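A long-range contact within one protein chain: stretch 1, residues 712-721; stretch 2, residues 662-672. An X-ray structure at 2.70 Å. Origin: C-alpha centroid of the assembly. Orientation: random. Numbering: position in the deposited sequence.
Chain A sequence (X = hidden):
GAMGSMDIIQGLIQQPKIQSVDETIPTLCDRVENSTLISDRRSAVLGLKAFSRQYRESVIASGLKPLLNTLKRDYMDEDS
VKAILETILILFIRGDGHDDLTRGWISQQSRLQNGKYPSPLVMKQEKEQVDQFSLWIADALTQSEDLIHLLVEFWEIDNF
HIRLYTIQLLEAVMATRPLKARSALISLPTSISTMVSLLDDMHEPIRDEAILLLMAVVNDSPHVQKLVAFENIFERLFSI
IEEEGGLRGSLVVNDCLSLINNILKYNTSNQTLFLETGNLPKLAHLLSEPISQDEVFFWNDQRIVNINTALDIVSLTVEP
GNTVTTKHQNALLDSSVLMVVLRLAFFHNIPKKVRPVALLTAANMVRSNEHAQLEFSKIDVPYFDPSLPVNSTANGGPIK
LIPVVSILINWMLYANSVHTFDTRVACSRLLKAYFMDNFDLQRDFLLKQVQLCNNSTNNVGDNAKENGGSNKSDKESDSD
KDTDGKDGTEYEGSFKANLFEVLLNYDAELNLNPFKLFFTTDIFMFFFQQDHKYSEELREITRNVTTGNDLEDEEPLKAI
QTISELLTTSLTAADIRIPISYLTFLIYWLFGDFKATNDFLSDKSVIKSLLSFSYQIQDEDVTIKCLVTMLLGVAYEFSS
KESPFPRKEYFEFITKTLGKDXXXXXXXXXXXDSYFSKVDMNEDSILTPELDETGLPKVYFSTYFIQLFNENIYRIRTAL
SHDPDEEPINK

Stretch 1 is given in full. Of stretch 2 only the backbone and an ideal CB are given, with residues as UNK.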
# COMPACT_ATOMS: atom_id res chain seq x y z
N ASN A 712 -10.86 25.11 -13.05
CA ASN A 712 -11.13 26.29 -13.92
C ASN A 712 -11.88 25.90 -15.20
O ASN A 712 -11.70 26.60 -16.21
CB ASN A 712 -9.85 27.01 -14.35
CG ASN A 712 -8.93 27.21 -13.19
OD1 ASN A 712 -9.03 28.24 -12.51
ND2 ASN A 712 -8.05 26.23 -12.97
N ILE A 713 -12.74 24.90 -15.16
CA ILE A 713 -13.40 24.45 -16.41
C ILE A 713 -14.25 25.58 -16.98
O ILE A 713 -14.26 25.71 -18.22
CB ILE A 713 -14.23 23.17 -16.21
CG1 ILE A 713 -14.85 22.75 -17.54
CG2 ILE A 713 -15.27 23.37 -15.13
CD1 ILE A 713 -15.33 21.33 -17.55
N TYR A 714 -14.92 26.37 -16.15
CA TYR A 714 -15.76 27.50 -16.64
C TYR A 714 -14.87 28.50 -17.36
O TYR A 714 -15.12 28.78 -18.54
CB TYR A 714 -16.53 28.17 -15.51
CG TYR A 714 -17.32 29.38 -15.94
CD1 TYR A 714 -18.54 29.25 -16.60
CD2 TYR A 714 -16.84 30.65 -15.68
CE1 TYR A 714 -19.27 30.36 -16.97
CE2 TYR A 714 -17.56 31.78 -16.06
CZ TYR A 714 -18.78 31.63 -16.69
OH TYR A 714 -19.46 32.75 -17.06
N ARG A 715 -13.84 29.00 -16.67
CA ARG A 715 -12.87 29.98 -17.22
C ARG A 715 -12.31 29.48 -18.57
O ARG A 715 -12.13 30.31 -19.42
CB ARG A 715 -11.72 30.24 -16.24
CG ARG A 715 -10.95 31.51 -16.58
CD ARG A 715 -9.74 31.71 -15.70
NE ARG A 715 -9.04 32.95 -16.01
CZ ARG A 715 -8.15 33.54 -15.22
NH1 ARG A 715 -7.82 32.98 -14.07
NH2 ARG A 715 -7.56 34.67 -15.58
N ILE A 716 -12.02 28.18 -18.73
CA ILE A 716 -11.41 27.65 -19.99
C ILE A 716 -12.48 27.85 -21.06
O ILE A 716 -12.26 28.68 -21.99
CB ILE A 716 -10.97 26.17 -19.90
CG1 ILE A 716 -10.00 25.86 -18.75
CG2 ILE A 716 -10.40 25.71 -21.24
CD1 ILE A 716 -8.99 26.93 -18.50
N ARG A 717 -13.61 27.16 -20.89
CA ARG A 717 -14.75 27.10 -21.84
C ARG A 717 -15.14 28.50 -22.33
O ARG A 717 -15.52 28.59 -23.51
CB ARG A 717 -15.97 26.46 -21.17
CG ARG A 717 -17.14 26.21 -22.12
CD ARG A 717 -18.37 25.61 -21.46
NE ARG A 717 -19.04 26.54 -20.54
CZ ARG A 717 -19.22 26.35 -19.23
NH1 ARG A 717 -18.80 25.24 -18.63
NH2 ARG A 717 -19.84 27.27 -18.52
N THR A 718 -15.06 29.54 -21.47
CA THR A 718 -15.54 30.91 -21.79
C THR A 718 -14.36 31.86 -22.05
O THR A 718 -14.51 33.09 -21.83
CB THR A 718 -16.44 31.49 -20.69
OG1 THR A 718 -15.69 32.13 -19.65
CG2 THR A 718 -17.35 30.45 -20.07
N ALA A 719 -13.21 31.34 -22.49
CA ALA A 719 -12.02 32.18 -22.72
C ALA A 719 -12.31 33.13 -23.90
O ALA A 719 -12.01 34.33 -23.76
CB ALA A 719 -10.80 31.32 -22.96
N LEU A 720 -12.86 32.60 -25.00
CA LEU A 720 -13.11 33.38 -26.25
C LEU A 720 -14.36 34.25 -26.08
O LEU A 720 -14.38 35.39 -26.59
CB LEU A 720 -13.25 32.42 -27.43
CG LEU A 720 -11.97 31.68 -27.80
CD1 LEU A 720 -11.98 31.28 -29.26
CD2 LEU A 720 -10.74 32.50 -27.49
N SER A 721 -15.36 33.73 -25.37
CA SER A 721 -16.61 34.46 -25.02
C SER A 721 -16.28 35.67 -24.14
O SER A 721 -15.32 35.59 -23.36
CB SER A 721 -17.61 33.54 -24.35
OG SER A 721 -17.62 32.25 -24.96
N UNK A 662 -17.60 26.89 -31.51
CA UNK A 662 -16.88 25.61 -31.76
C UNK A 662 -15.85 25.36 -30.65
O UNK A 662 -15.67 24.20 -30.25
CB UNK A 662 -16.19 25.63 -33.12
N UNK A 663 -15.16 26.42 -30.21
CA UNK A 663 -14.22 26.42 -29.07
C UNK A 663 -14.95 25.89 -27.84
O UNK A 663 -14.60 24.77 -27.38
CB UNK A 663 -13.66 27.82 -28.81
N UNK A 664 -15.94 26.64 -27.35
CA UNK A 664 -16.72 26.29 -26.15
C UNK A 664 -17.20 24.85 -26.30
O UNK A 664 -17.16 24.12 -25.29
CB UNK A 664 -17.90 27.24 -25.95
N UNK A 665 -17.63 24.44 -27.49
CA UNK A 665 -18.16 23.07 -27.72
C UNK A 665 -17.05 22.07 -27.41
O UNK A 665 -17.34 21.06 -26.75
CB UNK A 665 -18.66 22.89 -29.16
N UNK A 666 -15.83 22.36 -27.87
CA UNK A 666 -14.70 21.40 -27.84
C UNK A 666 -14.09 21.34 -26.44
O UNK A 666 -13.43 20.31 -26.19
CB UNK A 666 -13.63 21.79 -28.86
N UNK A 667 -14.25 22.40 -25.63
CA UNK A 667 -13.96 22.37 -24.16
C UNK A 667 -14.99 21.49 -23.45
O UNK A 667 -14.59 20.65 -22.62
CB UNK A 667 -13.98 23.78 -23.56
N UNK A 668 -16.28 21.69 -23.74
CA UNK A 668 -17.39 20.90 -23.17
C UNK A 668 -17.25 19.45 -23.64
O UNK A 668 -17.57 18.57 -22.87
CB UNK A 668 -18.75 21.47 -23.58
N UNK A 669 -16.76 19.21 -24.86
CA UNK A 669 -16.73 17.84 -25.41
C UNK A 669 -15.58 17.09 -24.75
O UNK A 669 -15.66 15.82 -24.68
CB UNK A 669 -16.57 17.85 -26.93
N UNK A 670 -14.55 17.82 -24.32
CA UNK A 670 -13.32 17.26 -23.69
C UNK A 670 -13.65 16.66 -22.32
O UNK A 670 -13.18 15.54 -22.03
CB UNK A 670 -12.25 18.34 -23.54
N UNK A 671 -14.41 17.40 -21.52
CA UNK A 671 -14.92 16.97 -20.19
C UNK A 671 -15.76 15.70 -20.38
O UNK A 671 -15.49 14.72 -19.67
CB UNK A 671 -15.75 18.07 -19.53
N UNK A 672 -16.72 15.67 -21.32
CA UNK A 672 -17.79 14.63 -21.34
C UNK A 672 -17.51 13.46 -22.29
O UNK A 672 -18.04 12.40 -22.02
CB UNK A 672 -19.12 15.27 -21.74

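Stretch 2 is helical throughout, so every position must first tolerate helical angles; what distinguishes them is which way CA-to-CB points. The helix 713-717 runs at 147° to it, nearly antiparallel, so that later positions of stretch 2 meet earlier residues of stretch 1.

Position 662 has nothing of stretch 1 within 5.5 Å of its ideal CB, and most helix-tolerant residues would serve. It is Asn-662, which takes no part in the contact.

Position 663 is the most demanding. Its CB points toward stretch 1 and lies 3.9 Å from Leu-720 CD1. Beyond it are the methyl of Ala-719 and, where the helix 713-717 ends, the carbonyl oxygens of Ile-716 and Arg-717. A long apolar residue such as Leu or Met could cover the methyl groups, while a flat ring with a donor at its tip could also use an acceptor. The residue is Tyr-663, with chi1 t. Its OH donates a hydrogen bond to Ile-716 O at 2.7 Å, although that oxygen already accepts from Ala-719 N within stretch 1. Leu-720 covers one ring face: its CG stands 3.9 Å from the centroid of the Tyr-663 ring, only 14° off the normal, a CH-pi contact. The ring edge meets the backbone instead, with Tyr-663 CE2 3.3 Å from Arg-717 O, and Ala-719 CB packs 3.9 Å from Tyr-663 CZ.

At position 664 the backbones come closest, its CA 4.8 Å from Arg-717 CA. The CB points sideways, 3.7 Å from Arg-717 O, with Ser-721 OG 5.1 Å away. Such close approach favours Ala or Ser, though a longer chain directed outward is not excluded. It is Ala-664, whose CB lies 3.6 Å from Arg-717 O and 4.0 Å from Arg-717 CG.

Positions 665 and 666 are free of stretch 1, the first pointing away and the second out of reach. They are Ser-665 and Arg-666; the guanidinium of Arg-666 is hydrogen-bonded elsewhere in the structure.

Position 667, one turn after 663, again points toward stretch 1. Its CB is 3.8 Å from Arg-717 CA and 4.7 Å from Ile-716 CG2, a largely apolar setting suited to Val, Ile or Leu. Ile-667 fills it: CG2 reaches 3.5 Å from Arg-717 CA, and CG1 packs 3.9 Å from Ile-716 CG2.

Position 668 points sideways, its CB 4.7 Å from Arg-717 CD. A polar or flexible chain would do, and an acid could be considered beside an arginine. The residue is Lys-668, which flanks Arg-717 without forming a close contact.

Positions 669 and 670 are out of reach, so stretch 1 does not select between polar and apolar there. They are Gln-669 and Phe-670.

Position 671 points toward Ile-713, whose CD1 is 3.8 Å from its CB. Leu or Met would fit, as would a long chain whose methylenes pack before its polar end departs. It is Lys-671, with CG 3.4 Å from Ile-713 CD1.

Position 672 is again unconstrained by stretch 1; it is Lys-672.

Stretch 2 (662-672) NYASRIKQFKK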
# COMPACT_ATOMS: atom_id res chain seq x y z
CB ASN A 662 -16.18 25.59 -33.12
CG ASN A 662 -15.78 24.19 -33.52
OD1 ASN A 662 -16.54 23.24 -33.29
ND2 ASN A 662 -14.60 24.06 -34.11
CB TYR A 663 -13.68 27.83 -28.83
CG TYR A 663 -12.86 27.95 -27.57
CD1 TYR A 663 -11.52 27.60 -27.55
CD2 TYR A 663 -13.43 28.39 -26.39
CE1 TYR A 663 -10.76 27.71 -26.40
CE2 TYR A 663 -12.69 28.50 -25.23
CZ TYR A 663 -11.35 28.17 -25.23
OH TYR A 663 -10.64 28.30 -24.09
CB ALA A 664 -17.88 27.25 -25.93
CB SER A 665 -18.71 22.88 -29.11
OG SER A 665 -18.66 21.51 -29.48
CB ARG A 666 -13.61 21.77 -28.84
CG ARG A 666 -13.96 21.42 -30.28
CD ARG A 666 -13.03 22.13 -31.25
NE ARG A 666 -13.04 21.49 -32.56
CZ ARG A 666 -12.11 21.65 -33.49
NH1 ARG A 666 -11.07 22.45 -33.28
NH2 ARG A 666 -12.20 21.00 -34.64
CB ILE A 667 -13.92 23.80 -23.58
CG1 ILE A 667 -12.77 24.62 -24.18
CG2 ILE A 667 -13.87 23.77 -22.06
CD1 ILE A 667 -11.60 23.80 -24.67
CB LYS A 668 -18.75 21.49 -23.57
CG LYS A 668 -19.94 21.00 -22.76
CD LYS A 668 -21.01 22.06 -22.57
CE LYS A 668 -22.04 21.67 -21.52
NZ LYS A 668 -22.68 22.86 -20.92
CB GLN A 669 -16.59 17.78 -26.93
CG GLN A 669 -16.53 16.34 -27.42
CD GLN A 669 -16.68 16.14 -28.91
OE1 GLN A 669 -15.90 16.66 -29.71
NE2 GLN A 669 -17.68 15.33 -29.29
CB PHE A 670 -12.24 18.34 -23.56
CG PHE A 670 -10.99 17.89 -22.84
CD1 PHE A 670 -10.10 17.01 -23.44
CD2 PHE A 670 -10.76 18.29 -21.53
CE1 PHE A 670 -8.96 16.59 -22.77
CE2 PHE A 670 -9.62 17.86 -20.87
CZ PHE A 670 -8.72 17.03 -21.49
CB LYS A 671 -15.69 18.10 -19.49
CG LYS A 671 -15.79 17.98 -17.97
CD LYS A 671 -15.51 16.57 -17.43
CE LYS A 671 -15.76 16.36 -15.95
NZ LYS A 671 -14.66 16.89 -15.10
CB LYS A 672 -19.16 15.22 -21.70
CG LYS A 672 -19.49 16.59 -21.12
CD LYS A 672 -19.60 16.68 -19.60
CE LYS A 672 -20.57 15.70 -18.96
NZ LYS A 672 -19.86 14.62 -18.22
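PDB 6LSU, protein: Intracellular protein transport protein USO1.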